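Local coordinates for cytoplasmic export protein 1 (Saccharomyces cerevisiae, PDB 3VWA), which binds tRNA and acts in nuclear tRNA export, where it may take tRNA from export receptors and deliver aminoacylated tRNA to the translation machinery, at residues Y244-E249 with L259-N264; E266-Y269 with I275-N278. All blocks are in the same frame, centred on the assembly; numbering follows the deposited sequence.

Contact 1: Y244-E249 with L259-N264; sequences YQELRE and LVVMSN
Glu-246 and Asn-264 make the polar link between two successive helices, 239-248 and 255-271, and so illustrate how a helical hairpin can combine one side-chain bond with apolar contact. The short segments run nearly antiparallel, their axes at 150° and 10.1 Å apart, and the backbones come nearest at Glu-246 and Val-261.

The polar part is a hydrogen bond from Asn-264 ND2 to Glu-246 OE1, 2.5 Å long, a value short enough to be taken with caution. It is fairly straight, with 161° at the hydrogen. The amide sends its N-H out almost within its own plane, whereas the oxygen is met on its syn side and well out of the carboxylate plane. The two flat groups stand close to perpendicular, 78° apart, and the side chains cross rather than run alongside.

The glutamate reaches this position because CG lies beside the backbone N, anti to the carbonyl carbon, and the chain then extends. On the way it passes Val-261: both methyls of the valine, CG1 and CG2, lie 4.1 Å from Glu-246 CB, and OE1 of Glu-246 comes to 3.5 Å from Val-261 CA.

Leu-247 adds a looser apolar touch, its CD1 standing 4.3 Å from Val-261 CG1. The leucine also reaches Phe-287 and Ile-288 of helix 283-303, which carries the packing on to the next helix.

With an alanine here in place of Glu-246, CB would still face the valine methyls, but the Asn-264 amide would probably lose its acceptor and Val-261 CA and CG2 the carboxylate that touches them.

Because the donor is a neutral amide, the carboxylate is held here by a charge-dipole bond and not by a salt bridge, which may steady its negative charge without neutralising it.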
ATOM      1  N   TYR A 244     -12.427  14.401   0.403  1.00 24.71           N
ATOM      2  CA  TYR A 244     -13.092  13.390   1.122  1.00 26.79           C
ATOM      3  C   TYR A 244     -14.630  13.455   0.881  1.00 27.09           C
ATOM      4  O   TYR A 244     -15.264  12.460   0.722  1.00 27.13           O
ATOM      5  CB  TYR A 244     -12.742  13.566   2.593  1.00 25.46           C
ATOM      6  CG  TYR A 244     -13.539  12.670   3.499  1.00 23.49           C
ATOM      7  CD1 TYR A 244     -13.300  11.290   3.533  1.00 22.99           C
ATOM      8  CD2 TYR A 244     -14.547  13.195   4.296  1.00 26.17           C
ATOM      9  CE1 TYR A 244     -14.029  10.462   4.346  1.00 22.00           C
ATOM     10  CE2 TYR A 244     -15.287  12.377   5.129  1.00 26.63           C
ATOM     11  CZ  TYR A 244     -15.003  10.997   5.129  1.00 26.92           C
ATOM     12  OH  TYR A 244     -15.686  10.159   5.955  1.00 32.83           O
ATOM     13  N   GLN A 245     -15.198  14.641   0.846  1.00 29.06           N
ATOM     14  CA  GLN A 245     -16.579  14.803   0.504  1.00 34.71           C
ATOM     15  C   GLN A 245     -16.945  14.256  -0.897  1.00 36.66           C
ATOM     16  O   GLN A 245     -18.003  13.619  -1.043  1.00 34.34           O
ATOM     17  CB  GLN A 245     -17.017  16.263   0.681  1.00 40.45           C
ATOM     18  CG  GLN A 245     -18.482  16.506   0.390  1.00 50.46           C
ATOM     19  CD  GLN A 245     -18.864  17.975   0.325  1.00 59.22           C
ATOM     20  OE1 GLN A 245     -18.291  18.818   1.027  1.00 70.32           O
ATOM     21  NE2 GLN A 245     -19.852  18.287  -0.512  1.00 60.88           N
ATOM     22  N   GLU A 246     -16.091  14.517  -1.896  1.00 29.54           N
ATOM     23  CA  GLU A 246     -16.234  13.944  -3.232  1.00 31.39           C
ATOM     24  C   GLU A 246     -16.190  12.429  -3.162  1.00 31.06           C
ATOM     25  O   GLU A 246     -17.048  11.747  -3.734  1.00 29.45           O
ATOM     26  CB  GLU A 246     -15.091  14.385  -4.170  1.00 31.57           C
ATOM     27  CG  GLU A 246     -15.142  15.794  -4.701  1.00 31.94           C
ATOM     28  CD  GLU A 246     -13.883  16.125  -5.492  1.00 32.67           C
ATOM     29  OE1 GLU A 246     -13.778  15.747  -6.677  1.00 30.60           O
ATOM     30  OE2 GLU A 246     -12.982  16.779  -4.922  1.00 38.00           O
ATOM     31  N   LEU A 247     -15.194  11.910  -2.446  1.00 27.48           N
ATOM     32  CA  LEU A 247     -14.966  10.500  -2.345  1.00 29.42           C
ATOM     33  C   LEU A 247     -16.177   9.778  -1.773  1.00 31.04           C
ATOM     34  O   LEU A 247     -16.649   8.792  -2.356  1.00 30.23           O
ATOM     35  CB  LEU A 247     -13.763  10.250  -1.447  1.00 31.65           C
ATOM     36  CG  LEU A 247     -12.888   9.049  -1.748  1.00 36.57           C
ATOM     37  CD1 LEU A 247     -12.528   8.975  -3.224  1.00 35.97           C
ATOM     38  CD2 LEU A 247     -11.616   9.199  -0.886  1.00 38.61           C
ATOM     39  N   ARG A 248     -16.669  10.271  -0.643  1.00 28.68           N
ATOM     40  CA  ARG A 248     -17.854   9.739   0.012  1.00 35.34           C
ATOM     41  C   ARG A 248     -19.088   9.690  -0.859  1.00 32.75           C
ATOM     42  O   ARG A 248     -19.950   8.898  -0.587  1.00 36.24           O
ATOM     43  CB  ARG A 248     -18.265  10.638   1.159  1.00 37.58           C
ATOM     44  CG  ARG A 248     -17.942  10.144   2.538  1.00 45.57           C
ATOM     45  CD  ARG A 248     -18.061  11.375   3.418  1.00 53.65           C
ATOM     46  NE  ARG A 248     -19.097  11.267   4.432  1.00 60.21           N
ATOM     47  CZ  ARG A 248     -19.625  12.306   5.079  1.00 69.94           C
ATOM     48  NH1 ARG A 248     -20.548  12.096   6.012  1.00 70.77           N
ATOM     49  NH2 ARG A 248     -19.245  13.552   4.798  1.00 69.02           N
ATOM     50  N   GLU A 249     -19.163  10.564  -1.858  1.00 31.81           N
ATOM     51  CA  GLU A 249     -20.309  10.691  -2.743  1.00 31.78           C
ATOM     52  C   GLU A 249     -20.043   9.996  -4.048  1.00 27.23           C
ATOM     53  O   GLU A 249     -20.848  10.052  -4.976  1.00 26.99           O
ATOM     54  CB  GLU A 249     -20.567  12.173  -3.020  1.00 32.65           C
ATOM     55  CG  GLU A 249     -21.396  12.819  -1.933  1.00 40.95           C
ATOM     56  CD  GLU A 249     -21.717  14.276  -2.209  1.00 44.10           C
ATOM     57  OE1 GLU A 249     -21.713  14.724  -3.379  1.00 49.27           O
ATOM     58  OE2 GLU A 249     -21.990  14.977  -1.232  1.00 51.46           O
ATOM     59  N   LEU A 259     -15.096  10.040 -12.692  1.00 19.80           N
ATOM     60  CA  LEU A 259     -13.889  10.346 -13.393  1.00 21.98           C
ATOM     61  C   LEU A 259     -13.333  11.734 -13.014  1.00 21.88           C
ATOM     62  O   LEU A 259     -12.095  11.923 -12.973  1.00 21.87           O
ATOM     63  CB  LEU A 259     -14.192  10.401 -14.891  1.00 23.42           C
ATOM     64  CG  LEU A 259     -13.211   9.788 -15.879  1.00 33.03           C
ATOM     65  CD1 LEU A 259     -13.305  10.488 -17.254  1.00 31.25           C
ATOM     66  CD2 LEU A 259     -11.752   9.718 -15.407  1.00 30.12           C
ATOM     67  N   VAL A 260     -14.212  12.718 -12.803  1.00 17.82           N
ATOM     68  CA  VAL A 260     -13.724  14.015 -12.315  1.00 19.34           C
ATOM     69  C   VAL A 260     -13.061  13.885 -10.905  1.00 22.69           C
ATOM     70  O   VAL A 260     -12.014  14.480 -10.639  1.00 22.61           O
ATOM     71  CB  VAL A 260     -14.807  15.072 -12.243  1.00 17.38           C
ATOM     72  CG1 VAL A 260     -14.298  16.311 -11.468  1.00 17.49           C
ATOM     73  CG2 VAL A 260     -15.267  15.473 -13.664  1.00 16.78           C
ATOM     74  N   VAL A 261     -13.706  13.149 -10.009  1.00 22.07           N
ATOM     75  CA  VAL A 261     -13.179  12.875  -8.664  1.00 22.13           C
ATOM     76  C   VAL A 261     -11.769  12.285  -8.735  1.00 23.03           C
ATOM     77  O   VAL A 261     -10.858  12.733  -8.042  1.00 21.31           O
ATOM     78  CB  VAL A 261     -14.061  11.886  -7.917  1.00 23.84           C
ATOM     79  CG1 VAL A 261     -13.428  11.525  -6.541  1.00 22.98           C
ATOM     80  CG2 VAL A 261     -15.476  12.474  -7.783  1.00 22.28           C
HETATM   81  N   MSE A 262     -11.599  11.285  -9.578  1.00 23.04           N
HETATM   82  CA  MSE A 262     -10.257  10.735  -9.837  1.00 24.10           C
HETATM   83  C   MSE A 262      -9.343  11.728 -10.509  1.00 22.88           C
HETATM   84  O   MSE A 262      -8.187  11.755 -10.209  1.00 25.46           O
HETATM   85  CB  MSE A 262     -10.348   9.453 -10.673  1.00 23.44           C
HETATM   86  CG  MSE A 262     -10.994   8.290  -9.907  1.00 23.68           C
HETATM   87 SE   MSE A 262     -10.581   8.167  -7.944  1.00 30.74          SE
HETATM   88  CE  MSE A 262     -10.329   9.867  -7.116  1.00 33.54           C
ATOM     89  N   SER A 263      -9.841  12.517 -11.456  1.00 22.05           N
ATOM     90  CA  SER A 263      -9.061  13.641 -11.988  1.00 22.04           C
ATOM     91  C   SER A 263      -8.614  14.664 -10.944  1.00 19.84           C
ATOM     92  O   SER A 263      -7.466  15.191 -10.990  1.00 19.39           O
ATOM     93  CB  SER A 263      -9.840  14.310 -13.094  1.00 22.51           C
ATOM     94  OG  SER A 263      -9.916  13.326 -14.114  1.00 23.69           O
ATOM     95  N   ASN A 264      -9.491  14.933  -9.997  1.00 18.68           N
ATOM     96  CA  ASN A 264      -9.137  15.785  -8.868  1.00 21.91           C
ATOM     97  C   ASN A 264      -8.067  15.106  -8.006  1.00 24.63           C
ATOM     98  O   ASN A 264      -7.095  15.746  -7.567  1.00 22.85           O
ATOM     99  CB  ASN A 264     -10.370  16.094  -8.022  1.00 21.09           C
ATOM    100  CG  ASN A 264     -11.211  17.154  -8.655  1.00 23.13           C
ATOM    101  OD1 ASN A 264     -10.727  17.865  -9.534  1.00 21.49           O
ATOM    102  ND2 ASN A 264     -12.472  17.297  -8.207  1.00 22.09           N
TER

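Contact 2: E266-Y269 with I275-N278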
ATOM      1  N   GLU A 266      -5.863  12.943  -9.035  1.00 20.65           N
ATOM      2  CA  GLU A 266      -4.618  13.037  -9.764  1.00 23.38           C
ATOM      3  C   GLU A 266      -3.905  14.399  -9.643  1.00 25.21           C
ATOM      4  O   GLU A 266      -2.692  14.427  -9.649  1.00 21.74           O
ATOM      5  CB  GLU A 266      -4.845  12.768 -11.256  1.00 21.80           C
ATOM      6  CG  GLU A 266      -3.596  12.828 -12.162  1.00 23.62           C
ATOM      7  CD  GLU A 266      -3.971  13.038 -13.642  1.00 25.48           C
ATOM      8  OE1 GLU A 266      -5.179  13.028 -13.964  1.00 27.39           O
ATOM      9  OE2 GLU A 266      -3.088  13.253 -14.494  1.00 28.44           O
ATOM     10  N   ASN A 267      -4.651  15.508  -9.632  1.00 27.01           N
ATOM     11  CA  ASN A 267      -4.024  16.849  -9.647  1.00 29.79           C
ATOM     12  C   ASN A 267      -3.414  17.178  -8.298  1.00 28.57           C
ATOM     13  O   ASN A 267      -2.357  17.823  -8.208  1.00 25.05           O
ATOM     14  CB  ASN A 267      -5.006  17.950  -9.967  1.00 32.32           C
ATOM     15  CG  ASN A 267      -5.240  18.107 -11.448  1.00 42.25           C
ATOM     16  OD1 ASN A 267      -6.381  18.296 -11.863  1.00 46.06           O
ATOM     17  ND2 ASN A 267      -4.165  18.062 -12.263  1.00 41.69           N
ATOM     18  N   LEU A 268      -4.133  16.783  -7.262  1.00 23.89           N
ATOM     19  CA  LEU A 268      -3.605  16.825  -5.916  1.00 26.05           C
ATOM     20  C   LEU A 268      -2.361  15.954  -5.707  1.00 25.53           C
ATOM     21  O   LEU A 268      -1.449  16.335  -4.942  1.00 22.15           O
ATOM     22  CB  LEU A 268      -4.655  16.313  -4.963  1.00 23.62           C
ATOM     23  CG  LEU A 268      -5.877  17.153  -4.684  1.00 22.95           C
ATOM     24  CD1 LEU A 268      -6.759  16.293  -3.784  1.00 19.38           C
ATOM     25  CD2 LEU A 268      -5.519  18.504  -4.014  1.00 25.66           C
ATOM     26  N   TYR A 269      -2.363  14.753  -6.307  1.00 23.81           N
ATOM     27  CA  TYR A 269      -1.168  13.898  -6.295  1.00 29.19           C
ATOM     28  C   TYR A 269       0.035  14.517  -7.016  1.00 29.44           C
ATOM     29  O   TYR A 269       1.150  14.444  -6.522  1.00 35.19           O
ATOM     30  CB  TYR A 269      -1.466  12.537  -6.911  1.00 26.13           C
ATOM     31  CG  TYR A 269      -0.317  11.535  -6.976  1.00 26.29           C
ATOM     32  CD1 TYR A 269       0.535  11.487  -8.080  1.00 28.33           C
ATOM     33  CD2 TYR A 269      -0.156  10.585  -5.994  1.00 24.26           C
ATOM     34  CE1 TYR A 269       1.540  10.553  -8.181  1.00 26.79           C
ATOM     35  CE2 TYR A 269       0.806   9.620  -6.110  1.00 25.35           C
ATOM     36  CZ  TYR A 269       1.657   9.619  -7.189  1.00 27.38           C
ATOM     37  OH  TYR A 269       2.627   8.650  -7.313  1.00 28.92           O
ATOM     38  N   ILE A 275       0.399  15.638   0.716  1.00 24.80           N
ATOM     39  CA  ILE A 275      -0.824  15.620   1.493  1.00 23.76           C
ATOM     40  C   ILE A 275      -1.359  14.174   1.669  1.00 24.68           C
ATOM     41  O   ILE A 275      -2.150  13.920   2.521  1.00 20.95           O
ATOM     42  CB  ILE A 275      -1.917  16.562   0.978  1.00 24.13           C
ATOM     43  CG1 ILE A 275      -2.550  15.954  -0.317  1.00 22.99           C
ATOM     44  CG2 ILE A 275      -1.389  18.032   0.859  1.00 21.29           C
ATOM     45  CD1 ILE A 275      -3.757  16.741  -0.782  1.00 23.76           C
ATOM     46  N   PHE A 276      -0.817  13.235   0.940  1.00 25.95           N
ATOM     47  CA  PHE A 276      -1.233  11.851   1.089  1.00 27.03           C
ATOM     48  C   PHE A 276      -0.238  11.047   1.948  1.00 28.80           C
ATOM     49  O   PHE A 276      -0.325   9.808   2.014  1.00 26.98           O
ATOM     50  CB  PHE A 276      -1.380  11.220  -0.303  1.00 26.30           C
ATOM     51  CG  PHE A 276      -2.385  11.908  -1.154  1.00 25.92           C
ATOM     52  CD1 PHE A 276      -3.741  11.764  -0.897  1.00 27.36           C
ATOM     53  CD2 PHE A 276      -1.986  12.733  -2.201  1.00 27.83           C
ATOM     54  CE1 PHE A 276      -4.690  12.431  -1.687  1.00 26.54           C
ATOM     55  CE2 PHE A 276      -2.914  13.380  -3.017  1.00 23.08           C
ATOM     56  CZ  PHE A 276      -4.278  13.230  -2.758  1.00 24.24           C
ATOM     57  N   ARG A 277       0.654  11.728   2.660  1.00 28.71           N
ATOM     58  CA  ARG A 277       1.627  10.984   3.514  1.00 31.32           C
ATOM     59  C   ARG A 277       1.291  11.250   4.930  1.00 28.27           C
ATOM     60  O   ARG A 277       0.712  12.285   5.211  1.00 27.11           O
ATOM     61  CB  ARG A 277       3.055  11.483   3.302  1.00 36.41           C
ATOM     62  CG  ARG A 277       3.638  11.153   1.958  1.00 40.59           C
ATOM     63  CD  ARG A 277       5.140  11.394   1.882  1.00 46.56           C
ATOM     64  NE  ARG A 277       5.551  10.971   0.541  1.00 52.36           N
ATOM     65  CZ  ARG A 277       6.020  11.789  -0.392  1.00 57.80           C
ATOM     66  NH1 ARG A 277       6.330  11.308  -1.603  1.00 46.06           N
ATOM     67  NH2 ARG A 277       6.208  13.084  -0.100  1.00 58.95           N
ATOM     68  N   ASN A 278       1.641  10.318   5.822  1.00 28.07           N
ATOM     69  CA  ASN A 278       1.418  10.475   7.264  1.00 30.13           C
ATOM     70  C   ASN A 278      -0.061  10.613   7.564  1.00 29.74           C
ATOM     71  O   ASN A 278      -0.442  11.303   8.503  1.00 25.51           O
ATOM     72  CB  ASN A 278       2.159  11.698   7.819  1.00 32.87           C
ATOM     73  CG  ASN A 278       3.662  11.582   7.648  1.00 33.86           C
ATOM     74  OD1 ASN A 278       4.253  12.326   6.898  1.00 38.19           O
ATOM     75  ND2 ASN A 278       4.259  10.587   8.283  1.00 31.59           N
TER
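ND2 of Asn-105 is gripped by two backbone oxygens, those of Ile-275 and Arg-277, and this anchors a loop in which Ile-275 and Phe-276 fold back onto Leu-268 and Tyr-269. The loop connects helices 255-271 and 283-303 of the α-helical region, and it lays hydrophobic side chains against the helix it has just left. Asn-105 lies just before helix 106-122, in the part of the chain that precedes this helical region.

Across the contact itself the interactions are apolar. Phe-276 has CG anti to its own carbonyl carbon (chi1 -60°), which aims the ring at the helix. The ring arrives by its CE2/CZ edge, with Leu-268 C and Tyr-269 N near its plane. At that edge Phe-276 CZ lies 3.8 Å from Leu-268 CB. Leu-268 also sends CD2 to within 4.1 Å of Ile-275 CD1, the two side chains crossing at about a right angle, while Pro-239 of helix 239-248 touches both residues. Ile-275 CG1 lies 3.7 Å above one face of the Phe-276 ring, offset toward its rim.

Tyr-269 CB lies 4.2 Å from Phe-276 CE2, while the tyrosine hydroxyl is hydrogen-bonded to Asp-330 of helix 321-335. The same phenyl edge meets the backbone too: Phe-276 CE2 sits 3.6 Å from Tyr-269 N.

From the N terminus, the chain first builds the kinase-like part and then enters the helices considered here. Contact 1 closes the short connection between helices 239-248 and 255-271, pairing them as a hairpin. Only after that does contact 2 open, further along helix 255-271, and it closes the turn that brings Ile-275 and Phe-276 back to this helix. The two are therefore in series, neither nesting nor crossing, with centres about 13 Å apart and helix 255-271 as their common member. Neighbouring helices 283-303 and 321-335 continue toward the HEAT repeats, so the pair probably lies near where the kinase-like part passes into the helical array.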